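Side-chain contacts in scavenger receptor with C-type lectin type I (PDB 2OX8), which binds the leukocyte cell-surface glycan Lewis(x) through a carbohydrate-recognition domain of the C-type lectin family: residues H8-T13 / Y17-E22; H39-F42 / E47-Q50; H62-T67 / W75-G80. All blocks are in the same frame, centred on the assembly; numbering follows the deposited sequence.

Contact 1 of 3, residues H8-T13 / Y17-E22; sequences HWKNFT and YYFSVE. With ZN (zinc ion), chain E.
Trp9 presents one face of its indole to CB of Tyr18, the two side chains crossing at about a right angle. CB of Tyr18 stands 3.5 Å from the centroid of the six-membered ring of Trp9 and 2° off the ring normal, a CH-pi contact directly over the middle of the face. In Tyr18, CG lies anti to the backbone N (chi1 -179°), beside the carbonyl carbon, which carries the phenol ring past the pyrrole end of the indole, CD1 of Tyr18 coming within 3.6 Å of NE1 of Trp9. The planes meet at 43°, so the aromatic pair is oblique. Lys130 adds a cation-pi contact to Trp9.

Next along, Lys10 and Tyr17 form an antiparallel hydrogen-bonded pair, their side chains pointing to the face opposite Trp9 and Tyr18: Lys10 N reaches Tyr17 O at 2.7 Å, and Tyr17 N reaches Lys10 O at 2.6 Å. Lys10 O also lies at the edge of the Tyr17 ring, in its plane. Farther along, CB of Phe12 packs on CE1 of Tyr17 at 3.9 Å, while the Phe12 ring stacks on Trp51.

Where direct pairing ends, a water takes over, giving a hydrogen to His8 O at 2.7 Å and accepting one from Phe19 N. The N-terminal hairpin, a feature of long-form C-type lectin domains, is thus joined by two backbone bonds and one water. Zinc is bound directly by His8 NE2, at 2.2 Å, where the hairpin starts, while Tyr17 supports a second zinc site as a second-shell residue, its OH hydrogen-bonded to Glu48.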
loop_
_atom_site.group_PDB
_atom_site.type_symbol
_atom_site.label_atom_id
_atom_site.label_comp_id
_atom_site.label_asym_id
_atom_site.label_seq_id
_atom_site.Cartn_x
_atom_site.Cartn_y
_atom_site.Cartn_z
ATOM N N HIS A 8 8.209 -0.683 -17.568
ATOM C CA HIS A 8 7.099 -1.207 -16.790
ATOM C C HIS A 8 6.889 -0.495 -15.452
ATOM O O HIS A 8 6.021 -0.864 -14.660
ATOM C CB HIS A 8 7.235 -2.709 -16.599
ATOM C CG HIS A 8 7.115 -3.482 -17.879
ATOM N ND1 HIS A 8 7.090 -4.858 -17.921
ATOM C CD2 HIS A 8 7.042 -3.066 -19.169
ATOM C CE1 HIS A 8 7.007 -5.257 -19.181
ATOM N NE2 HIS A 8 6.978 -4.189 -19.958
ATOM N N TRP A 9 7.677 0.539 -15.206
ATOM C CA TRP A 9 7.528 1.320 -13.988
ATOM C C TRP A 9 6.928 2.627 -14.440
ATOM O O TRP A 9 7.096 3.024 -15.592
ATOM C CB TRP A 9 8.877 1.574 -13.319
ATOM C CG TRP A 9 9.431 0.374 -12.635
ATOM C CD1 TRP A 9 9.807 -0.792 -13.219
ATOM C CD2 TRP A 9 9.652 0.214 -11.227
ATOM N NE1 TRP A 9 10.255 -1.672 -12.267
ATOM C CE2 TRP A 9 10.169 -1.085 -11.033
ATOM C CE3 TRP A 9 9.457 1.041 -10.111
ATOM C CZ2 TRP A 9 10.496 -1.592 -9.759
ATOM C CZ3 TRP A 9 9.783 0.543 -8.833
ATOM C CH2 TRP A 9 10.298 -0.769 -8.675
ATOM N N LYS A 10 6.207 3.294 -13.563
ATOM C CA LYS A 10 5.606 4.558 -13.957
ATOM C C LYS A 10 6.161 5.679 -13.113
ATOM O O LYS A 10 6.522 5.497 -11.942
ATOM C CB LYS A 10 4.081 4.508 -13.834
ATOM C CG LYS A 10 3.452 3.587 -14.828
ATOM C CD LYS A 10 2.023 3.263 -14.484
ATOM C CE LYS A 10 1.471 2.244 -15.479
ATOM N NZ LYS A 10 1.685 2.710 -16.904
ATOM N N ASN A 11 6.224 6.842 -13.732
ATOM C CA ASN A 11 6.745 8.016 -13.074
ATOM C C ASN A 11 5.674 9.033 -12.718
ATOM O O ASN A 11 4.703 9.222 -13.448
ATOM C CB ASN A 11 7.833 8.658 -13.962
ATOM C CG ASN A 11 8.256 10.017 -13.464
ATOM O OD1 ASN A 11 7.745 11.036 -13.927
ATOM N ND2 ASN A 11 9.174 10.044 -12.493
ATOM N N PHE A 12 5.874 9.648 -11.562
ATOM C CA PHE A 12 5.028 10.692 -11.009
ATOM C C PHE A 12 5.944 11.455 -10.065
ATOM O O PHE A 12 6.490 10.880 -9.119
ATOM C CB PHE A 12 3.860 10.113 -10.214
ATOM C CG PHE A 12 3.041 11.158 -9.493
ATOM C CD1 PHE A 12 2.115 11.935 -10.184
ATOM C CD2 PHE A 12 3.217 11.379 -8.129
ATOM C CE1 PHE A 12 1.372 12.926 -9.532
ATOM C CE2 PHE A 12 2.484 12.361 -7.468
ATOM C CZ PHE A 12 1.557 13.140 -8.175
ATOM N N THR A 13 6.129 12.742 -10.328
ATOM C CA THR A 13 7.006 13.559 -9.499
ATOM C C THR A 13 8.429 13.041 -9.671
ATOM O O THR A 13 8.933 13.058 -10.787
ATOM C CB THR A 13 6.529 13.516 -8.024
ATOM O OG1 THR A 13 5.416 14.406 -7.878
ATOM C CG2 THR A 13 7.608 13.941 -7.080
ATOM N N TYR A 17 7.056 4.011 -9.901
ATOM C CA TYR A 17 6.113 3.080 -9.311
ATOM C C TYR A 17 5.994 1.781 -10.114
ATOM O O TYR A 17 6.103 1.770 -11.337
ATOM C CB TYR A 17 4.728 3.730 -9.212
ATOM C CG TYR A 17 4.668 4.955 -8.331
ATOM C CD1 TYR A 17 5.222 6.159 -8.743
ATOM C CD2 TYR A 17 4.088 4.896 -7.065
ATOM C CE1 TYR A 17 5.196 7.279 -7.916
ATOM C CE2 TYR A 17 4.066 6.003 -6.231
ATOM C CZ TYR A 17 4.615 7.193 -6.661
ATOM O OH TYR A 17 4.560 8.307 -5.854
ATOM N N TYR A 18 5.769 0.678 -9.409
ATOM C CA TYR A 18 5.593 -0.603 -10.072
ATOM C C TYR A 18 4.265 -1.221 -9.638
ATOM O O TYR A 18 4.037 -1.464 -8.447
ATOM C CB TYR A 18 6.737 -1.560 -9.730
ATOM C CG TYR A 18 6.609 -2.903 -10.417
ATOM C CD1 TYR A 18 6.972 -3.068 -11.750
ATOM C CD2 TYR A 18 6.085 -3.995 -9.744
ATOM C CE1 TYR A 18 6.814 -4.290 -12.397
ATOM C CE2 TYR A 18 5.923 -5.217 -10.371
ATOM C CZ TYR A 18 6.289 -5.360 -11.697
ATOM O OH TYR A 18 6.146 -6.586 -12.304
ATOM N N PHE A 19 3.380 -1.454 -10.600
ATOM C CA PHE A 19 2.112 -2.082 -10.301
ATOM C C PHE A 19 2.291 -3.532 -10.669
ATOM O O PHE A 19 2.390 -3.873 -11.844
ATOM C CB PHE A 19 0.980 -1.440 -11.100
ATOM C CG PHE A 19 0.621 -0.072 -10.613
ATOM C CD1 PHE A 19 1.459 1.011 -10.864
ATOM C CD2 PHE A 19 -0.503 0.124 -9.838
ATOM C CE1 PHE A 19 1.178 2.259 -10.345
ATOM C CE2 PHE A 19 -0.792 1.375 -9.316
ATOM C CZ PHE A 19 0.051 2.441 -9.567
ATOM N N SER A 20 2.335 -4.384 -9.653
ATOM C CA SER A 20 2.568 -5.803 -9.849
ATOM C C SER A 20 1.533 -6.557 -10.662
ATOM O O SER A 20 0.346 -6.208 -10.714
ATOM C CB SER A 20 2.689 -6.517 -8.507
ATOM O OG SER A 20 1.390 -6.805 -7.996
ATOM N N VAL A 21 2.015 -7.632 -11.270
ATOM C CA VAL A 21 1.182 -8.521 -12.042
ATOM C C VAL A 21 0.882 -9.704 -11.136
ATOM O O VAL A 21 -0.270 -10.089 -10.983
ATOM C CB VAL A 21 1.910 -9.001 -13.292
ATOM C CG1 VAL A 21 1.109 -10.107 -13.962
ATOM C CG2 VAL A 21 2.122 -7.817 -14.238
ATOM N N GLU A 22 1.904 -10.279 -10.507
ATOM C CA GLU A 22 1.620 -11.405 -9.634
ATOM C C GLU A 22 1.129 -10.945 -8.274
ATOM O O GLU A 22 1.404 -9.824 -7.832
ATOM C CB GLU A 22 2.831 -12.325 -9.448
ATOM C CG GLU A 22 2.404 -13.765 -9.073
ATOM C CD GLU A 22 3.567 -14.679 -8.660
ATOM O OE1 GLU A 22 4.588 -14.724 -9.388
ATOM O OE2 GLU A 22 3.446 -15.363 -7.612
HETATM ZN ZN ZN E . 7.275 -4.017 -22.147
HETATM O O HOH W 1 3.720 -0.928 -13.209
#

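Contact 2 of 3, residues H39-F42 / E47-Q50; sequences HLVF and EEQQ. With ZN (zinc ion), chain F.
Glu48 lays its carboxylate alongside the carbonyl of Phe42, with Glu48 OE1 only 2.9 Å from Phe42 O. Two acceptors can approach this closely because both bind the same zinc ion, at roughly a right angle to each other: Glu48 OE1 at 2.0 Å and Phe42 O at 2.1 Å. The other carboxylate oxygen, Glu48 OE2, stays 3.0 Å from the zinc, so Glu48 coordinates essentially through one oxygen. Glu129 contributes to the same metal, so that a loop carbonyl, a helix side chain and a strand side chain converge on it. A metal held between this helix and the core of the sheet is consistent with the auxiliary site found in some C-type lectin domains, here occupied by zinc.

The conformation of Glu48 explains its reach. CG is anti to the backbone N (chi1 -178°) and the chain is extended beyond it, which bridges a gap of 9.4 Å between Glu48 CA and Phe42 CA. Both carboxylate oxygens have further partners: OE1 is hydrogen-bonded to the Tyr17 hydroxyl and OE2 to the backbone N of Asn44. Metal and hydrogen bonds together would fix the rotation of the group and probably favour its ionised form. Direct packing is slight, 71 Å² in all, with Val41 CG2 at 4.3 Å from Glu48 OE1.

Within 39-42, His39 ND1 donates to Leu40 O at 2.8 Å, approaching 58° above the carbonyl plane. The same imidazole lies over Phe42, His39 CE1 being 3.4 Å above the phenyl plane and offset toward the rim.

The site is buried between helix 46-55 and strand 125-131, which supplies Glu129. Strand 39-40 pairs antiparallel with strand 125-131, Val41 packs on Ile64 of strand 62-67, and Leu40 faces helix 26-35.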
loop_
_atom_site.group_PDB
_atom_site.type_symbol
_atom_site.label_atom_id
_atom_site.label_comp_id
_atom_site.label_asym_id
_atom_site.label_seq_id
_atom_site.Cartn_x
_atom_site.Cartn_y
_atom_site.Cartn_z
ATOM N N HIS A 39 10.175 -0.210 -1.997
ATOM C CA HIS A 39 9.369 -0.683 -0.894
ATOM C C HIS A 39 7.926 -0.486 -1.269
ATOM O O HIS A 39 7.620 0.336 -2.135
ATOM C CB HIS A 39 9.668 0.152 0.346
ATOM C CG HIS A 39 9.636 1.626 0.088
ATOM N ND1 HIS A 39 8.463 2.316 -0.147
ATOM C CD2 HIS A 39 10.638 2.531 -0.037
ATOM C CE1 HIS A 39 8.743 3.579 -0.405
ATOM N NE2 HIS A 39 10.058 3.736 -0.347
ATOM N N LEU A 40 7.041 -1.240 -0.622
ATOM C CA LEU A 40 5.633 -1.084 -0.881
ATOM C C LEU A 40 5.376 0.434 -0.754
ATOM O O LEU A 40 5.900 1.114 0.151
ATOM C CB LEU A 40 4.834 -1.930 0.118
ATOM C CG LEU A 40 4.802 -3.446 -0.225
ATOM C CD1 LEU A 40 4.395 -4.268 0.987
ATOM C CD2 LEU A 40 3.827 -3.692 -1.396
ATOM N N VAL A 41 4.608 0.951 -1.707
ATOM C CA VAL A 41 4.283 2.360 -1.828
ATOM C C VAL A 41 3.800 3.077 -0.556
ATOM O O VAL A 41 3.097 2.494 0.272
ATOM C CB VAL A 41 3.229 2.531 -2.953
ATOM C CG1 VAL A 41 1.905 1.934 -2.516
ATOM C CG2 VAL A 41 3.066 3.968 -3.322
ATOM N N PHE A 42 4.209 4.337 -0.408
ATOM C CA PHE A 42 3.789 5.193 0.706
ATOM C C PHE A 42 2.956 6.252 -0.002
ATOM O O PHE A 42 3.365 6.763 -1.054
ATOM C CB PHE A 42 4.966 5.917 1.376
ATOM C CG PHE A 42 5.941 5.019 2.056
ATOM C CD1 PHE A 42 7.247 5.434 2.250
ATOM C CD2 PHE A 42 5.576 3.743 2.479
ATOM C CE1 PHE A 42 8.190 4.590 2.849
ATOM C CE2 PHE A 42 6.506 2.892 3.080
ATOM C CZ PHE A 42 7.819 3.321 3.261
ATOM N N GLU A 47 -2.776 14.392 -3.968
ATOM C CA GLU A 47 -2.377 14.422 -5.370
ATOM C C GLU A 47 -1.760 13.102 -5.783
ATOM O O GLU A 47 -2.018 12.623 -6.886
ATOM C CB GLU A 47 -1.366 15.537 -5.662
ATOM C CG GLU A 47 -1.855 16.961 -5.445
ATOM C CD GLU A 47 -1.594 17.467 -4.025
ATOM O OE1 GLU A 47 -2.371 17.122 -3.101
ATOM O OE2 GLU A 47 -0.594 18.205 -3.836
ATOM N N GLU A 48 -0.933 12.522 -4.915
ATOM C CA GLU A 48 -0.306 11.246 -5.224
ATOM C C GLU A 48 -1.415 10.195 -5.253
ATOM O O GLU A 48 -1.527 9.428 -6.204
ATOM C CB GLU A 48 0.766 10.885 -4.176
ATOM C CG GLU A 48 1.512 9.574 -4.462
ATOM C CD GLU A 48 2.538 9.203 -3.385
ATOM O OE1 GLU A 48 3.294 8.227 -3.564
ATOM O OE2 GLU A 48 2.593 9.875 -2.354
ATOM N N GLN A 49 -2.245 10.184 -4.218
ATOM C CA GLN A 49 -3.362 9.239 -4.132
ATOM C C GLN A 49 -4.265 9.320 -5.370
ATOM O O GLN A 49 -4.716 8.301 -5.871
ATOM C CB GLN A 49 -4.182 9.498 -2.858
ATOM C CG GLN A 49 -5.496 8.752 -2.769
ATOM C CD GLN A 49 -5.331 7.259 -2.642
ATOM O OE1 GLN A 49 -4.810 6.760 -1.641
ATOM N NE2 GLN A 49 -5.779 6.524 -3.664
ATOM N N GLN A 50 -4.518 10.520 -5.872
ATOM C CA GLN A 50 -5.355 10.647 -7.066
ATOM C C GLN A 50 -4.657 10.095 -8.312
ATOM O O GLN A 50 -5.315 9.597 -9.218
ATOM C CB GLN A 50 -5.751 12.112 -7.299
ATOM C CG GLN A 50 -6.521 12.714 -6.117
ATOM C CD GLN A 50 -6.992 14.145 -6.363
ATOM O OE1 GLN A 50 -6.206 15.019 -6.748
ATOM N NE2 GLN A 50 -8.281 14.388 -6.130
HETATM ZN ZN ZN F . 4.722 7.819 -2.256
#

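Contact 3 of 3, residues H62-T67 / W75-G80; sequences HWIGLT and WKWLDG. With ZN (zinc ion), chain I.
Thr67 and Lys76 satisfy each other's backbones as an antiparallel hydrogen-bonded pair. Thr67 N donates to Lys76 O at 3.0 Å, and Lys76 N returns a bond of 2.9 Å to Thr67 O, arriving nearly along the C=O axis. A third bond crosses at the corner of the chain: Leu78 N meets Gly65 O at 3.0 Å but from 39° above the carbonyl plane, not on a lone pair. Gly65 O also takes a CA-H...O contact from Trp77 CA, 3.0 Å away, and lies near the plane of the indole at its edge.

Gly65 is the centre of an inverse gamma turn, in which Leu66 N is satisfied by Ile64 O at 2.8 Å. Beyond the corner, Leu66 is flanked by two indoles: its CG meets the edge of Trp75 at CE3, 3.7 Å away, and its CB meets CZ3 of Trp77 at 3.7 Å. Lys76 NZ forms a salt bridge with Glu70. At the far end, His62 NE2 binds zinc at 2.0 Å, with two waters and Glu60 as further ligands.

Trp63 to Leu66 spell the WIGL sequence of C-type lectin domains. Strand 62-67 runs antiparallel to strands 76-77 and 106-109 and parallel to 125-131; Trp75 and Leu66 touch Ala107, while Thr67 and Leu78 reach helix 26-35.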
loop_
_atom_site.group_PDB
_atom_site.type_symbol
_atom_site.label_atom_id
_atom_site.label_comp_id
_atom_site.label_asym_id
_atom_site.label_seq_id
_atom_site.Cartn_x
_atom_site.Cartn_y
_atom_site.Cartn_z
ATOM N N HIS A 62 -4.547 -3.758 -4.255
ATOM C CA HIS A 62 -3.079 -3.719 -4.150
ATOM C C HIS A 62 -2.572 -3.411 -2.743
ATOM O O HIS A 62 -3.128 -2.551 -2.070
ATOM C CB HIS A 62 -2.513 -2.650 -5.095
ATOM C CG HIS A 62 -2.708 -2.954 -6.546
ATOM N ND1 HIS A 62 -1.686 -3.414 -7.351
ATOM C CD2 HIS A 62 -3.810 -2.894 -7.328
ATOM C CE1 HIS A 62 -2.154 -3.625 -8.569
ATOM N NE2 HIS A 62 -3.440 -3.317 -8.581
ATOM N N TRP A 63 -1.512 -4.092 -2.304
ATOM C CA TRP A 63 -0.930 -3.832 -0.976
ATOM C C TRP A 63 -0.212 -2.484 -0.991
ATOM O O TRP A 63 0.359 -2.095 -2.004
ATOM C CB TRP A 63 0.155 -4.842 -0.601
ATOM C CG TRP A 63 -0.234 -6.227 -0.304
ATOM C CD1 TRP A 63 0.178 -7.333 -0.971
ATOM C CD2 TRP A 63 -1.064 -6.686 0.770
ATOM N NE1 TRP A 63 -0.341 -8.461 -0.387
ATOM C CE2 TRP A 63 -1.108 -8.094 0.685
ATOM C CE3 TRP A 63 -1.773 -6.042 1.803
ATOM C CZ2 TRP A 63 -1.834 -8.881 1.587
ATOM C CZ3 TRP A 63 -2.487 -6.819 2.698
ATOM C CH2 TRP A 63 -2.513 -8.234 2.581
ATOM N N ILE A 64 -0.225 -1.779 0.137
ATOM C CA ILE A 64 0.506 -0.520 0.259
ATOM C C ILE A 64 1.432 -0.678 1.484
ATOM O O ILE A 64 1.209 -1.560 2.313
ATOM C CB ILE A 64 -0.449 0.689 0.396
ATOM C CG1 ILE A 64 -1.353 0.570 1.625
ATOM C CG2 ILE A 64 -1.307 0.773 -0.835
ATOM C CD1 ILE A 64 -2.292 1.796 1.815
ATOM N N GLY A 65 2.478 0.131 1.590
ATOM C CA GLY A 65 3.410 -0.029 2.703
ATOM C C GLY A 65 2.922 0.541 4.026
ATOM O O GLY A 65 3.553 1.429 4.601
ATOM N N LEU A 66 1.803 0.015 4.508
ATOM C CA LEU A 66 1.191 0.487 5.734
ATOM C C LEU A 66 0.831 -0.712 6.574
ATOM O O LEU A 66 0.232 -1.680 6.079
ATOM C CB LEU A 66 -0.063 1.302 5.407
ATOM C CG LEU A 66 -0.789 2.031 6.541
ATOM C CD1 LEU A 66 0.194 2.854 7.371
ATOM C CD2 LEU A 66 -1.879 2.926 5.940
ATOM N N THR A 67 1.207 -0.646 7.848
ATOM C CA THR A 67 0.968 -1.737 8.775
ATOM C C THR A 67 0.829 -1.234 10.211
ATOM O O THR A 67 1.200 -0.096 10.518
ATOM C CB THR A 67 2.144 -2.728 8.709
ATOM O OG1 THR A 67 3.351 -2.070 9.131
ATOM C CG2 THR A 67 2.344 -3.213 7.269
ATOM N N TRP A 75 -0.891 2.629 13.194
ATOM C CA TRP A 75 -0.558 2.457 11.780
ATOM C C TRP A 75 0.560 3.352 11.311
ATOM O O TRP A 75 0.544 4.560 11.548
ATOM C CB TRP A 75 -1.814 2.639 10.898
ATOM C CG TRP A 75 -2.804 1.533 11.134
ATOM C CD1 TRP A 75 -3.547 1.338 12.269
ATOM C CD2 TRP A 75 -2.982 0.348 10.337
ATOM N NE1 TRP A 75 -4.148 0.105 12.238
ATOM C CE2 TRP A 75 -3.823 -0.525 11.068
ATOM C CE3 TRP A 75 -2.505 -0.061 9.082
ATOM C CZ2 TRP A 75 -4.197 -1.782 10.591
ATOM C CZ3 TRP A 75 -2.879 -1.316 8.605
ATOM C CH2 TRP A 75 -3.718 -2.162 9.361
ATOM N N LYS A 76 1.532 2.735 10.644
ATOM C CA LYS A 76 2.698 3.441 10.128
ATOM C C LYS A 76 3.164 2.920 8.776
ATOM O O LYS A 76 2.944 1.760 8.419
ATOM C CB LYS A 76 3.876 3.305 11.095
ATOM C CG LYS A 76 3.712 3.938 12.457
ATOM C CD LYS A 76 4.939 3.601 13.279
ATOM C CE LYS A 76 4.826 4.035 14.728
ATOM N NZ LYS A 76 5.843 3.295 15.534
ATOM N N TRP A 77 3.827 3.795 8.032
ATOM C CA TRP A 77 4.379 3.433 6.742
ATOM C C TRP A 77 5.661 2.686 7.089
ATOM O O TRP A 77 6.250 2.958 8.137
ATOM C CB TRP A 77 4.701 4.691 5.949
ATOM C CG TRP A 77 3.503 5.472 5.557
ATOM C CD1 TRP A 77 3.172 6.723 5.977
ATOM C CD2 TRP A 77 2.496 5.082 4.614
ATOM N NE1 TRP A 77 2.020 7.143 5.350
ATOM C CE2 TRP A 77 1.584 6.155 4.510
ATOM C CE3 TRP A 77 2.278 3.931 3.846
ATOM C CZ2 TRP A 77 0.472 6.115 3.670
ATOM C CZ3 TRP A 77 1.166 3.892 3.008
ATOM C CH2 TRP A 77 0.278 4.978 2.930
ATOM N N LEU A 78 6.098 1.760 6.238
ATOM C CA LEU A 78 7.306 0.979 6.521
ATOM C C LEU A 78 8.555 1.794 6.924
ATOM O O LEU A 78 9.567 1.219 7.319
ATOM C CB LEU A 78 7.662 0.098 5.317
ATOM C CG LEU A 78 6.615 -0.904 4.852
ATOM C CD1 LEU A 78 7.028 -1.478 3.513
ATOM C CD2 LEU A 78 6.429 -1.985 5.885
ATOM N N ASP A 79 8.497 3.115 6.806
ATOM C CA ASP A 79 9.622 3.969 7.176
ATOM C C ASP A 79 9.469 4.500 8.605
ATOM O O ASP A 79 10.207 5.394 9.014
ATOM C CB ASP A 79 9.705 5.165 6.234
ATOM C CG ASP A 79 8.598 6.184 6.485
ATOM O OD1 ASP A 79 7.737 5.927 7.362
ATOM O OD2 ASP A 79 8.588 7.242 5.805
ATOM N N GLY A 80 8.499 3.955 9.342
ATOM C CA GLY A 80 8.236 4.405 10.704
ATOM C C GLY A 80 7.161 5.488 10.811
ATOM O O GLY A 80 6.304 5.423 11.677
HETATM ZN ZN ZN I . -3.990 -2.931 -10.515
HETATM O O HOH W 2 -6.137 -2.651 -9.379
HETATM O O HOH W 3 -2.923 -1.780 -12.310
#

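Contact 1 lies at the surface, 13 Å from the chain centre, whereas contacts 2 and 3 are buried, with centres 10 Å apart. Contacts 1 and 3 are both antiparallel hairpins covering comparable areas; contact 2 joins a helix to a loop and depends on coordination more than on packing. All three reach one sheet, whose strand 125-131 neighbours each. Contact 1 feeds contact 2 as second shell, Tyr17 holding a ligand of its zinc, and contacts 2 and 3 meet through a probable bond from Gly65 N to Val41 O of 2.8 Å. Zinc bridges the segments in contact 2 alone; in the hairpins it is bound by the histidine that begins the first segment, His8 or His62, away from the pairing.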